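Local coordinates for uncharacterized protein (Thermus thermophilus HB8, PDB 4WVA) that hydrolyses mannosylglycerate to mannose and glycerate, and probably glucosylglycerate likewise, as a family 63 glycoside hydrolase with an (alpha/alpha)6 barrel, at residues L33-F38 and E406-S411; M164-A169 and G347-G352; K329-L334 and A375-A380; P353-V358 and F391-D396. All blocks are in the same frame, centred on the assembly; numbering follows the deposited sequence.

Contact 1: L33-F38 and E406-S411; sequences LWDSAF and EGFSWS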
loop_
_atom_site.group_PDB
_atom_site.type_symbol
_atom_site.label_atom_id
_atom_site.label_comp_id
_atom_site.label_asym_id
_atom_site.label_seq_id
_atom_site.Cartn_x
_atom_site.Cartn_y
_atom_site.Cartn_z
ATOM N N LEU A 33 15.781 2.640 27.053
ATOM C CA LEU A 33 15.490 1.800 25.892
ATOM C C LEU A 33 15.689 2.536 24.569
ATOM O O LEU A 33 16.576 2.149 23.781
ATOM C CB LEU A 33 14.062 1.259 26.008
ATOM C CG LEU A 33 13.586 0.142 25.074
ATOM C CD1 LEU A 33 12.216 -0.330 25.560
ATOM C CD2 LEU A 33 13.540 0.566 23.610
ATOM N N TRP A 34 14.880 3.546 24.254
ATOM C CA TRP A 34 15.053 4.119 22.903
ATOM C C TRP A 34 16.356 4.912 22.797
ATOM O O TRP A 34 16.972 4.904 21.740
ATOM C CB TRP A 34 13.817 4.840 22.294
ATOM C CG TRP A 34 13.450 6.213 22.776
ATOM C CD1 TRP A 34 13.682 6.788 24.011
ATOM C CD2 TRP A 34 12.686 7.179 22.028
ATOM N NE1 TRP A 34 13.122 8.043 24.048
ATOM C CE2 TRP A 34 12.518 8.301 22.839
ATOM C CE3 TRP A 34 12.128 7.184 20.730
ATOM C CZ2 TRP A 34 11.827 9.434 22.402
ATOM C CZ3 TRP A 34 11.443 8.309 20.298
ATOM C CH2 TRP A 34 11.295 9.411 21.130
ATOM N N ASP A 35 16.849 5.457 23.913
ATOM C CA ASP A 35 18.137 6.132 23.885
ATOM C C ASP A 35 19.222 5.173 23.443
ATOM O O ASP A 35 20.043 5.518 22.598
ATOM C CB ASP A 35 18.514 6.715 25.254
ATOM C CG ASP A 35 17.557 7.773 25.734
ATOM O OD1 ASP A 35 16.356 7.451 25.947
ATOM O OD2 ASP A 35 18.003 8.922 25.934
ATOM N N SER A 36 19.261 3.975 24.030
ATOM C CA SER A 36 20.337 3.039 23.710
ATOM C C SER A 36 20.312 2.690 22.232
ATOM O O SER A 36 21.351 2.496 21.625
ATOM C CB SER A 36 20.282 1.784 24.585
ATOM O OG SER A 36 20.980 1.996 25.803
ATOM N N ALA A 37 19.117 2.637 21.641
ATOM C CA ALA A 37 18.999 2.263 20.250
ATOM C C ALA A 37 19.642 3.347 19.391
ATOM O O ALA A 37 20.451 3.035 18.524
ATOM C CB ALA A 37 17.549 2.054 19.867
ATOM N N PHE A 38 19.304 4.608 19.640
ATOM C CA PHE A 38 19.925 5.709 18.858
ATOM C C PHE A 38 21.427 5.767 19.140
ATOM O O PHE A 38 22.218 6.010 18.235
ATOM C CB PHE A 38 19.297 7.077 19.130
ATOM C CG PHE A 38 17.848 7.169 18.748
ATOM C CD1 PHE A 38 17.459 7.141 17.409
ATOM C CD2 PHE A 38 16.863 7.279 19.719
ATOM C CE1 PHE A 38 16.127 7.219 17.062
ATOM C CE2 PHE A 38 15.522 7.347 19.368
ATOM C CZ PHE A 38 15.152 7.320 18.031
ATOM N N GLU A 406 22.745 18.235 29.674
ATOM C CA GLU A 406 24.042 18.578 29.113
ATOM C C GLU A 406 24.758 17.299 28.752
ATOM O O GLU A 406 24.535 16.271 29.380
ATOM C CB GLU A 406 24.846 19.362 30.148
ATOM C CG GLU A 406 24.000 20.493 30.668
ATOM C CD GLU A 406 24.779 21.650 31.167
ATOM O OE1 GLU A 406 25.137 21.606 32.361
ATOM O OE2 GLU A 406 24.943 22.617 30.378
ATOM N N GLY A 407 25.599 17.367 27.727
ATOM C CA GLY A 407 26.333 16.216 27.216
ATOM C C GLY A 407 25.397 15.059 26.918
ATOM O O GLY A 407 25.538 13.950 27.488
ATOM N N PHE A 408 24.392 15.335 26.081
ATOM C CA PHE A 408 23.311 14.386 25.880
ATOM C C PHE A 408 23.650 13.387 24.774
ATOM O O PHE A 408 23.945 13.770 23.635
ATOM C CB PHE A 408 22.008 15.123 25.577
ATOM C CG PHE A 408 20.815 14.229 25.584
ATOM C CD1 PHE A 408 20.317 13.679 26.776
ATOM C CD2 PHE A 408 20.224 13.865 24.403
ATOM C CE1 PHE A 408 19.214 12.847 26.769
ATOM C CE2 PHE A 408 19.126 13.033 24.396
ATOM C CZ PHE A 408 18.608 12.523 25.570
ATOM N N SER A 409 23.579 12.109 25.125
ATOM C CA SER A 409 24.152 11.035 24.316
ATOM C C SER A 409 23.555 10.901 22.917
ATOM O O SER A 409 24.307 10.832 21.959
ATOM C CB SER A 409 24.090 9.705 25.059
ATOM O OG SER A 409 24.908 9.779 26.217
ATOM N N TRP A 410 22.233 10.864 22.755
ATOM C CA TRP A 410 21.757 10.596 21.393
ATOM C C TRP A 410 22.015 11.759 20.430
ATOM O O TRP A 410 22.068 11.567 19.206
ATOM C CB TRP A 410 20.318 10.091 21.306
ATOM C CG TRP A 410 19.169 11.027 21.436
ATOM C CD1 TRP A 410 19.032 12.315 20.971
ATOM C CD2 TRP A 410 17.904 10.677 22.008
ATOM N NE1 TRP A 410 17.779 12.776 21.252
ATOM C CE2 TRP A 410 17.064 11.783 21.889
ATOM C CE3 TRP A 410 17.424 9.524 22.632
ATOM C CZ2 TRP A 410 15.765 11.785 22.382
ATOM C CZ3 TRP A 410 16.142 9.512 23.108
ATOM C CH2 TRP A 410 15.320 10.641 22.997
ATOM N N SER A 411 22.212 12.944 20.981
ATOM C CA SER A 411 22.581 14.103 20.158
ATOM C C SER A 411 23.983 13.884 19.594
ATOM O O SER A 411 24.190 13.986 18.391
ATOM C CB SER A 411 22.485 15.398 20.972
ATOM O OG SER A 411 21.137 15.640 21.360
HETATM O O HOH W 1 20.526 10.088 25.035
#

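Contact 2: M164-A169 and G347-G352; sequences MDNSPA and GRYWRG. With TRS (2-amino-2-hydroxymethyl-propane-1,3-diol), chain D.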
loop_
_atom_site.group_PDB
_atom_site.type_symbol
_atom_site.label_atom_id
_atom_site.label_comp_id
_atom_site.label_asym_id
_atom_site.label_seq_id
_atom_site.Cartn_x
_atom_site.Cartn_y
_atom_site.Cartn_z
ATOM N N MET A 164 8.042 10.957 24.909
ATOM C CA MET A 164 7.764 12.372 24.714
ATOM C C MET A 164 6.895 12.833 25.881
ATOM O O MET A 164 5.713 13.181 25.759
ATOM C CB MET A 164 7.100 12.608 23.364
ATOM C CG MET A 164 7.922 12.057 22.225
ATOM S SD MET A 164 7.167 12.421 20.632
ATOM C CE MET A 164 8.275 11.589 19.491
ATOM N N ASP A 165 7.544 12.831 27.041
ATOM C CA ASP A 165 6.853 12.744 28.330
ATOM C C ASP A 165 5.707 13.733 28.500
ATOM O O ASP A 165 4.615 13.358 28.904
ATOM C CB ASP A 165 7.833 12.963 29.494
ATOM C CG ASP A 165 9.084 12.110 29.424
ATOM O OD1 ASP A 165 9.260 11.275 28.504
ATOM O OD2 ASP A 165 9.933 12.282 30.334
ATOM N N ASN A 166 5.965 15.007 28.218
ATOM C CA ASN A 166 4.978 16.057 28.425
ATOM C C ASN A 166 4.436 16.649 27.127
ATOM O O ASN A 166 4.051 17.820 27.073
ATOM C CB ASN A 166 5.533 17.155 29.351
ATOM C CG ASN A 166 6.561 18.032 28.666
ATOM O OD1 ASN A 166 7.193 17.624 27.673
ATOM N ND2 ASN A 166 6.737 19.250 29.180
ATOM N N SER A 167 4.414 15.848 26.063
ATOM C CA SER A 167 3.792 16.295 24.816
ATOM C C SER A 167 2.407 16.877 25.119
ATOM O O SER A 167 1.677 16.281 25.903
ATOM C CB SER A 167 3.597 15.117 23.871
ATOM O OG SER A 167 2.969 15.556 22.672
ATOM N N PRO A 168 2.047 18.030 24.510
ATOM C CA PRO A 168 0.689 18.572 24.718
ATOM C C PRO A 168 -0.414 17.606 24.308
ATOM O O PRO A 168 -1.546 17.727 24.786
ATOM C CB PRO A 168 0.675 19.833 23.857
ATOM C CG PRO A 168 2.105 20.240 23.807
ATOM C CD PRO A 168 2.834 18.929 23.652
ATOM N N ALA A 169 -0.098 16.632 23.453
ATOM C CA ALA A 169 -1.075 15.588 23.120
ATOM C C ALA A 169 -1.612 14.861 24.351
ATOM O O ALA A 169 -2.782 14.455 24.372
ATOM C CB ALA A 169 -0.472 14.584 22.135
ATOM N N GLY A 347 10.914 26.409 25.319
ATOM C CA GLY A 347 11.933 25.816 26.163
ATOM C C GLY A 347 11.546 24.554 26.915
ATOM O O GLY A 347 12.431 23.906 27.500
ATOM N N ARG A 348 10.262 24.180 26.923
ATOM C CA ARG A 348 9.799 23.157 27.866
ATOM C C ARG A 348 9.652 21.765 27.253
ATOM O O ARG A 348 8.534 21.323 26.959
ATOM C CB ARG A 348 8.504 23.560 28.589
ATOM C CG ARG A 348 8.294 22.743 29.854
ATOM C CD ARG A 348 6.972 23.000 30.539
ATOM N NE ARG A 348 6.894 24.350 31.092
ATOM C CZ ARG A 348 7.351 24.711 32.292
ATOM N NH1 ARG A 348 7.953 23.852 33.113
ATOM N NH2 ARG A 348 7.204 25.970 32.677
ATOM N N TYR A 349 10.796 21.108 27.056
ATOM C CA TYR A 349 10.876 19.659 26.890
ATOM C C TYR A 349 10.212 19.242 25.569
ATOM O O TYR A 349 10.759 19.542 24.514
ATOM C CB TYR A 349 10.298 18.962 28.140
ATOM C CG TYR A 349 10.799 17.573 28.480
ATOM C CD1 TYR A 349 12.093 17.156 28.184
ATOM C CD2 TYR A 349 10.001 16.696 29.195
ATOM C CE1 TYR A 349 12.550 15.895 28.549
ATOM C CE2 TYR A 349 10.448 15.448 29.559
ATOM C CZ TYR A 349 11.719 15.037 29.227
ATOM O OH TYR A 349 12.165 13.776 29.603
ATOM N N TRP A 350 9.064 18.560 25.623
ATOM C CA TRP A 350 8.362 18.132 24.393
ATOM C C TRP A 350 7.218 19.033 23.938
ATOM O O TRP A 350 6.398 18.632 23.119
ATOM C CB TRP A 350 7.890 16.680 24.579
ATOM C CG TRP A 350 9.008 15.706 24.616
ATOM C CD1 TRP A 350 9.607 15.201 25.706
ATOM C CD2 TRP A 350 9.663 15.121 23.487
ATOM N NE1 TRP A 350 10.604 14.329 25.353
ATOM C CE2 TRP A 350 10.657 14.260 23.987
ATOM C CE3 TRP A 350 9.495 15.233 22.106
ATOM C CZ2 TRP A 350 11.488 13.520 23.157
ATOM C CZ3 TRP A 350 10.341 14.512 21.277
ATOM C CH2 TRP A 350 11.309 13.658 21.802
ATOM N N ARG A 351 7.184 20.277 24.418
ATOM C CA ARG A 351 6.118 21.197 24.092
ATOM C C ARG A 351 6.563 22.305 23.132
ATOM O O ARG A 351 5.950 23.361 23.079
ATOM C CB ARG A 351 5.552 21.784 25.399
ATOM C CG ARG A 351 5.138 20.690 26.370
ATOM C CD ARG A 351 4.519 21.241 27.635
ATOM N NE ARG A 351 3.194 21.812 27.442
ATOM C CZ ARG A 351 2.042 21.144 27.519
ATOM N NH1 ARG A 351 2.007 19.828 27.727
ATOM N NH2 ARG A 351 0.896 21.819 27.386
ATOM N N GLY A 352 7.615 22.057 22.348
ATOM C CA GLY A 352 8.125 23.078 21.420
ATOM C C GLY A 352 9.578 22.912 20.989
ATOM O O GLY A 352 9.904 23.114 19.812
HETATM C C TRS D . 13.776 11.096 28.265
HETATM C C1 TRS D . 14.815 10.282 27.509
HETATM C C2 TRS D . 13.637 10.489 29.664
HETATM C C3 TRS D . 12.448 11.147 27.513
HETATM N N TRS D . 14.262 12.497 28.330
HETATM O O1 TRS D . 16.065 10.262 28.233
HETATM O O2 TRS D . 12.473 10.917 30.389
HETATM O O3 TRS D . 12.168 12.475 27.003
HETATM O O HOH W 2 5.113 16.765 21.638
#

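Contact 3: K329-L334 and A375-A380; sequences KARYLL and AARLKA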
loop_
_atom_site.group_PDB
_atom_site.type_symbol
_atom_site.label_atom_id
_atom_site.label_comp_id
_atom_site.label_asym_id
_atom_site.label_seq_id
_atom_site.Cartn_x
_atom_site.Cartn_y
_atom_site.Cartn_z
ATOM N N LYS A 329 7.583 29.986 11.084
ATOM C CA LYS A 329 7.482 30.560 12.427
ATOM C C LYS A 329 8.669 30.287 13.346
ATOM O O LYS A 329 8.903 31.049 14.292
ATOM C CB LYS A 329 6.199 30.072 13.096
ATOM C CG LYS A 329 4.933 30.654 12.484
ATOM C CD LYS A 329 5.020 32.170 12.394
ATOM C CE LYS A 329 3.657 32.813 12.239
ATOM N NZ LYS A 329 3.780 34.297 12.343
ATOM N N ALA A 330 9.408 29.208 13.080
ATOM C CA ALA A 330 10.596 28.861 13.862
ATOM C C ALA A 330 11.825 28.868 12.970
ATOM O O ALA A 330 11.798 28.315 11.874
ATOM C CB ALA A 330 10.419 27.489 14.491
ATOM N N ARG A 331 12.925 29.444 13.449
ATOM C CA ARG A 331 14.179 29.412 12.702
ATOM C C ARG A 331 14.679 27.991 12.472
ATOM O O ARG A 331 15.165 27.666 11.395
ATOM C CB ARG A 331 15.271 30.232 13.405
ATOM C CG ARG A 331 16.707 30.000 12.909
ATOM C CD ARG A 331 16.966 30.216 11.411
ATOM N NE ARG A 331 18.315 29.766 11.013
ATOM C CZ ARG A 331 18.645 28.541 10.577
ATOM N NH1 ARG A 331 17.729 27.569 10.425
ATOM N NH2 ARG A 331 19.916 28.287 10.258
ATOM N N TYR A 332 14.566 27.155 13.498
ATOM C CA TYR A 332 15.124 25.805 13.466
ATOM C C TYR A 332 14.004 24.783 13.419
ATOM O O TYR A 332 13.120 24.808 14.263
ATOM C CB TYR A 332 15.988 25.545 14.704
ATOM C CG TYR A 332 17.218 26.418 14.748
ATOM C CD1 TYR A 332 17.272 27.512 15.592
ATOM C CD2 TYR A 332 18.292 26.174 13.913
ATOM C CE1 TYR A 332 18.382 28.328 15.628
ATOM C CE2 TYR A 332 19.413 26.996 13.932
ATOM C CZ TYR A 332 19.445 28.077 14.799
ATOM O OH TYR A 332 20.561 28.911 14.848
ATOM N N LEU A 333 14.038 23.916 12.410
ATOM C CA LEU A 333 13.158 22.761 12.357
ATOM C C LEU A 333 13.827 21.638 13.122
ATOM O O LEU A 333 15.053 21.630 13.247
ATOM C CB LEU A 333 12.922 22.313 10.914
ATOM C CG LEU A 333 12.074 23.237 10.022
ATOM C CD1 LEU A 333 11.940 22.607 8.649
ATOM C CD2 LEU A 333 10.706 23.499 10.635
ATOM N N LEU A 334 13.070 20.684 13.668
ATOM C CA LEU A 334 11.615 20.610 13.677
ATOM C C LEU A 334 11.145 20.811 15.118
ATOM O O LEU A 334 11.484 20.027 15.994
ATOM C CB LEU A 334 11.194 19.222 13.223
ATOM C CG LEU A 334 9.707 18.945 13.057
ATOM C CD1 LEU A 334 9.128 19.701 11.883
ATOM C CD2 LEU A 334 9.501 17.439 12.872
ATOM N N ALA A 375 14.652 17.088 3.890
ATOM C CA ALA A 375 15.576 16.233 4.661
ATOM C C ALA A 375 16.896 16.963 4.939
ATOM O O ALA A 375 17.435 16.927 6.056
ATOM C CB ALA A 375 15.826 14.921 3.938
ATOM N N ALA A 376 17.405 17.662 3.925
ATOM C CA ALA A 376 18.670 18.393 4.070
ATOM C C ALA A 376 18.558 19.541 5.070
ATOM O O ALA A 376 19.493 19.827 5.815
ATOM C CB ALA A 376 19.119 18.909 2.712
ATOM N N ARG A 377 17.413 20.208 5.072
ATOM C CA ARG A 377 17.149 21.279 6.027
ATOM C C ARG A 377 17.115 20.767 7.470
ATOM O O ARG A 377 17.653 21.401 8.367
ATOM C CB ARG A 377 15.835 21.973 5.634
ATOM C CG ARG A 377 15.291 22.969 6.621
ATOM C CD ARG A 377 16.190 24.151 6.865
ATOM N NE ARG A 377 15.719 24.958 7.990
ATOM C CZ ARG A 377 14.603 25.679 7.998
ATOM N NH1 ARG A 377 13.785 25.720 6.930
ATOM N NH2 ARG A 377 14.295 26.364 9.089
ATOM N N LEU A 378 16.457 19.626 7.694
ATOM C CA LEU A 378 16.386 19.018 9.017
ATOM C C LEU A 378 17.764 18.599 9.520
ATOM O O LEU A 378 18.107 18.785 10.692
ATOM C CB LEU A 378 15.447 17.788 8.995
ATOM C CG LEU A 378 13.979 18.154 8.816
ATOM C CD1 LEU A 378 13.161 16.995 8.297
ATOM C CD2 LEU A 378 13.434 18.663 10.130
ATOM N N LYS A 379 18.564 18.017 8.633
ATOM C CA LYS A 379 19.967 17.738 8.961
ATOM C C LYS A 379 20.769 19.001 9.260
ATOM O O LYS A 379 21.456 19.094 10.278
ATOM C CB LYS A 379 20.630 16.987 7.823
ATOM C CG LYS A 379 22.066 16.588 8.118
ATOM C CD LYS A 379 22.685 15.841 6.961
ATOM C CE LYS A 379 24.158 15.569 7.258
ATOM N NZ LYS A 379 24.825 14.877 6.128
ATOM N N ALA A 380 20.711 19.963 8.356
ATOM C CA ALA A 380 21.477 21.193 8.543
ATOM C C ALA A 380 21.114 21.890 9.861
ATOM O O ALA A 380 21.990 22.336 10.596
ATOM C CB ALA A 380 21.247 22.123 7.366
HETATM O O HOH W 3 12.776 28.519 9.323
#

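Contact 4: P353-V358 and F391-D396; sequences PVWINV and FREYYD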
loop_
_atom_site.group_PDB
_atom_site.type_symbol
_atom_site.label_atom_id
_atom_site.label_comp_id
_atom_site.label_asym_id
_atom_site.label_seq_id
_atom_site.Cartn_x
_atom_site.Cartn_y
_atom_site.Cartn_z
ATOM N N PRO A 353 10.472 22.578 21.932
ATOM C CA PRO A 353 11.876 22.413 21.559
ATOM C C PRO A 353 12.159 21.395 20.434
ATOM O O PRO A 353 11.376 20.474 20.206
ATOM C CB PRO A 353 12.519 21.950 22.858
ATOM C CG PRO A 353 11.715 22.628 23.901
ATOM C CD PRO A 353 10.299 22.499 23.400
ATOM N N VAL A 354 13.283 21.621 19.754
ATOM C CA VAL A 354 13.818 20.763 18.698
ATOM C C VAL A 354 14.615 19.630 19.325
ATOM O O VAL A 354 15.438 19.829 20.236
ATOM C CB VAL A 354 14.742 21.559 17.737
ATOM C CG1 VAL A 354 15.426 20.645 16.719
ATOM C CG2 VAL A 354 13.970 22.647 16.987
ATOM N N TRP A 355 14.386 18.427 18.824
ATOM C CA TRP A 355 15.060 17.225 19.292
ATOM C C TRP A 355 15.798 16.566 18.146
ATOM O O TRP A 355 15.265 16.373 17.055
ATOM C CB TRP A 355 14.059 16.229 19.863
ATOM C CG TRP A 355 13.420 16.660 21.159
ATOM C CD1 TRP A 355 12.467 17.616 21.339
ATOM C CD2 TRP A 355 13.693 16.117 22.444
ATOM N NE1 TRP A 355 12.133 17.710 22.676
ATOM C CE2 TRP A 355 12.866 16.792 23.373
ATOM C CE3 TRP A 355 14.556 15.120 22.904
ATOM C CZ2 TRP A 355 12.870 16.485 24.727
ATOM C CZ3 TRP A 355 14.573 14.825 24.244
ATOM C CH2 TRP A 355 13.728 15.501 25.146
ATOM N N ILE A 356 17.022 16.154 18.410
ATOM C CA ILE A 356 17.858 15.639 17.340
ATOM C C ILE A 356 17.379 14.283 16.823
ATOM O O ILE A 356 17.452 14.018 15.610
ATOM C CB ILE A 356 19.335 15.560 17.787
ATOM C CG1 ILE A 356 19.839 16.925 18.269
ATOM C CG2 ILE A 356 20.231 15.060 16.672
ATOM C CD1 ILE A 356 19.769 18.065 17.284
ATOM N N ASN A 357 16.948 13.396 17.717
ATOM C CA ASN A 357 16.478 12.087 17.275
ATOM C C ASN A 357 15.246 12.161 16.345
ATOM O O ASN A 357 15.135 11.401 15.367
ATOM C CB ASN A 357 16.212 11.155 18.463
ATOM C CG ASN A 357 15.008 11.573 19.286
ATOM O OD1 ASN A 357 14.793 12.755 19.546
ATOM N ND2 ASN A 357 14.221 10.594 19.716
ATOM N N VAL A 358 14.331 13.076 16.659
ATOM C CA VAL A 358 13.137 13.272 15.836
ATOM C C VAL A 358 13.509 13.970 14.517
ATOM O O VAL A 358 13.009 13.585 13.449
ATOM C CB VAL A 358 12.019 14.008 16.607
ATOM C CG1 VAL A 358 10.827 14.274 15.701
ATOM C CG2 VAL A 358 11.605 13.169 17.812
ATOM N N PHE A 391 26.126 19.428 22.647
ATOM C CA PHE A 391 25.242 18.259 22.612
ATOM C C PHE A 391 24.294 18.321 23.783
ATOM O O PHE A 391 24.634 17.933 24.891
ATOM C CB PHE A 391 26.084 16.998 22.598
ATOM C CG PHE A 391 27.028 16.943 21.422
ATOM C CD1 PHE A 391 26.542 16.752 20.144
ATOM C CD2 PHE A 391 28.393 17.153 21.588
ATOM C CE1 PHE A 391 27.390 16.734 19.050
ATOM C CE2 PHE A 391 29.253 17.134 20.500
ATOM C CZ PHE A 391 28.757 16.919 19.233
ATOM N N ARG A 392 23.106 18.832 23.501
ATOM C CA ARG A 392 22.084 19.080 24.498
ATOM C C ARG A 392 20.879 18.216 24.178
ATOM O O ARG A 392 20.728 17.703 23.051
ATOM C CB ARG A 392 21.661 20.546 24.492
ATOM C CG ARG A 392 22.800 21.510 24.841
ATOM C CD ARG A 392 23.322 21.332 26.257
ATOM N NE ARG A 392 22.288 21.515 27.283
ATOM C CZ ARG A 392 21.923 22.678 27.810
ATOM N NH1 ARG A 392 22.487 23.812 27.412
ATOM N NH2 ARG A 392 20.963 22.718 28.728
ATOM N N GLU A 393 20.021 18.066 25.174
ATOM C CA GLU A 393 18.834 17.227 25.031
ATOM C C GLU A 393 17.844 17.821 24.001
ATOM O O GLU A 393 17.243 17.079 23.208
ATOM C CB GLU A 393 18.187 16.999 26.394
ATOM C CG GLU A 393 17.238 15.815 26.469
ATOM C CD GLU A 393 16.678 15.586 27.871
ATOM O OE1 GLU A 393 17.117 16.294 28.809
ATOM O OE2 GLU A 393 15.812 14.684 28.047
ATOM N N TYR A 394 17.652 19.141 24.012
ATOM C CA TYR A 394 16.753 19.797 23.066
ATOM C C TYR A 394 17.163 21.252 22.948
ATOM O O TYR A 394 18.053 21.710 23.682
ATOM C CB TYR A 394 15.273 19.647 23.454
ATOM C CG TYR A 394 15.004 19.716 24.938
ATOM C CD1 TYR A 394 15.190 18.598 25.736
ATOM C CD2 TYR A 394 14.569 20.887 25.540
ATOM C CE1 TYR A 394 14.988 18.647 27.090
ATOM C CE2 TYR A 394 14.344 20.933 26.899
ATOM C CZ TYR A 394 14.557 19.803 27.668
ATOM O OH TYR A 394 14.349 19.798 29.040
ATOM N N TYR A 395 16.543 21.936 22.004
ATOM C CA TYR A 395 16.951 23.284 21.632
ATOM C C TYR A 395 15.743 24.156 21.409
ATOM O O TYR A 395 14.741 23.715 20.863
ATOM C CB TYR A 395 17.818 23.275 20.369
ATOM C CG TYR A 395 19.042 22.403 20.490
ATOM C CD1 TYR A 395 18.964 21.031 20.263
ATOM C CD2 TYR A 395 20.277 22.933 20.856
ATOM C CE1 TYR A 395 20.072 20.219 20.379
ATOM C CE2 TYR A 395 21.387 22.118 20.987
ATOM C CZ TYR A 395 21.280 20.760 20.756
ATOM O OH TYR A 395 22.373 19.931 20.877
ATOM N N ASP A 396 15.846 25.418 21.824
ATOM C CA ASP A 396 14.804 26.401 21.561
ATOM C C ASP A 396 14.712 26.602 20.041
ATOM O O ASP A 396 15.719 26.875 19.388
ATOM C CB ASP A 396 15.153 27.711 22.300
ATOM C CG ASP A 396 14.094 28.787 22.152
ATOM O OD1 ASP A 396 13.694 29.105 21.022
ATOM O OD2 ASP A 396 13.679 29.342 23.190
HETATM O O HOH W 4 18.136 15.712 21.102
#

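Contact 1: L33-F38 and E406-S411
The indole of Trp410 takes part in two T-shaped (edge-to-face) stacks at once, giving an edge to one ring and receiving an edge from another. This aromatic cluster joins the starts of helices 33-43 and 409-418 deep in the (alpha/alpha)6 barrel. In the first stack the benzo edge of Trp410 drives into a face of Trp34, the planes standing at 84°, and Trp410 CZ3 comes to 3.5 Å from Trp34 NE1. In the second, Phe38 turns its edge to a face of Trp410, with CD2 of Phe38 3.7 Å from CE3 of Trp410, while Phe408 CE2 lies over the opposite face. Trp34 holds CG in the crowded position between backbone N and carbonyl carbon (chi1 76°), which brings its indole across to Trp410. An alanine in place of Trp34 removes the face that receives the benzo edge of Trp410 and would probably leave that edge loosely packed. Trp34 probably binds substrate, and its backbone N is hydrogen-bonded to Gln103 OE1. Asp35, which also probably binds substrate and bonds the Tris molecule weakly, lies aslant to Trp410, its OD2 3.4 Å from CE3 of that indole. Phe408 CZ lies 3.7 Å from the same Asp35 OD2. The polar link is a water over the Phe408 face: it donates to Asp35 OD2 at 2.9 Å and accepts from Trp410 N at 3.0 Å.

Contact 2: M164-A169 and G347-G352
Met164 crosses Trp350 at about a right angle, running over one face of the indole. Its CA stands 3.3 Å from the centroid of the five-membered ring, only 1° off the ring normal, a CH-pi contact. CG continues along the benzo ring, meeting CE3 of Trp350 at 3.5 Å, and SD makes an oblique Met-aromatic contact. Asn166 approaches at the indole edge, its amide steep to the ring, and takes Trp350 N on an in-plane lone pair of OD1 at 2.9 Å. The Arg351 chain and the Pro168 ring run antiparallel: Pro168 CG sits over the centre of one guanidinium face, and NH1 of Arg351 reaches Asn166 O at 2.9 Å, beside salt bridges to Asp171 and Glu345. The Asp165 carboxylate stands 86° to the Tyr349 ring. Tyr349 OH donates to Asp165 OD2 (2.8 Å) from above the carboxylate plane, a bond that would probably favour the charged form of Asp165. Tris receives a bond from Trp350 NE1 on O3 (2.9 Å) and gives one from its N to Tyr349 OH (2.8 Å). Asp165 is probably the proton donor, with Tyr349 and Trp350 as probable substrate-binding neighbours, consistent with the general-acid side of a GH63 active site.

Contact 3: K329-L334 and A375-A380
The Arg377 guanidinium has Leu333 CG over one face, displaced toward the rim, and the Arg331 carbonyl at its edge; the Arg331 guanidinium carries Tyr332 CE2 over the centre of one face. Through that edge Arg377 NH2 donates to Arg331 O at 2.8 Å, a bond bent to 130° at the hydrogen with the donor above the carbonyl plane. The same NH2 gives a second bond, to a water at 2.6 Å that donates in turn to Ala330 O at 2.7 Å, so one nitrogen ties together two successive carbonyls of the loop. The Arg377 chain, bent at chi2, crosses Leu333 at about a right angle, with CG 3.9 Å from Leu333 CD1. The planes of the two arginines stand 61° apart and NH1 of Arg331 comes to 3.9 Å from NH2 of Arg377, a like-charge approach that Asp381 probably offsets, since it forms salt bridges with both. Deeper in, Leu378 CD2 meets CB of Leu333 at 3.8 Å and also packs on CB of Leu334, beyond a cis peptide. The contact thus sets the loop that follows helix 313-327 against the side of helix 372-389, with helix 356-368 packed against Leu334 and Leu378.

Contact 4: P353-V358 and F391-D396
The side chains pack tightly where Tyr394 and Glu393 cover one face of the Trp355 indole. The Tyr394 ring runs alongside, tilted 27° and slid so far that the rings barely overlap, yet its CD1 is 3.3 Å from CZ2 of Trp355. Tyr394 CB forms a CH-pi contact over the five-membered ring. Glu393, the likely proton acceptor, lays CG 3.6 Å from Trp355 CZ3, while Tyr28 OH and Gly405 N hold its carboxylate. An alanine in place of Trp355 removes the indole and its NE1 bond to Tyr349 O, and would probably loosen the packing under Glu393. The Tyr395 side is looser: Ile356 CD1 reaches Tyr395 CE1 at 3.8 Å, and a water bridges Ile356 N and Glu393 O, accepting from the first and donating to the second. Between them lies a single antiparallel hydrogen-bonded bridge, Val354 N to Tyr395 O at 2.8 Å and Tyr395 N to Val354 O at 3.0 Å. It joins the start of helix 356-368, N-capped by Trp355, to strand 394-395, which pairs with strand 402-403 beside helix 372-389.

From the N terminus, 33-38 opens the widest loop, closed by 406-411 near the C terminus, and the other three contacts nest inside it. Contact 2 opens at 164-169; before 347-352 closes it, contact 3 opens at 329-334, so these two cross. Contact 4 then opens at 353-358, in series after contact 2, and 375-380 closes contact 3 before 391-396 closes contact 4, a second crossing. Contacts 2 and 4 meet at the active site, Tyr349 CE1 beside Glu393 OE2; contact 1 joins them as Trp34 packs on Trp350 and Ser411 OG makes a probable hydrogen bond to Arg392 O. Contact 3 touches contact 4 through Val354, linking that centre with the outer helix 372-389.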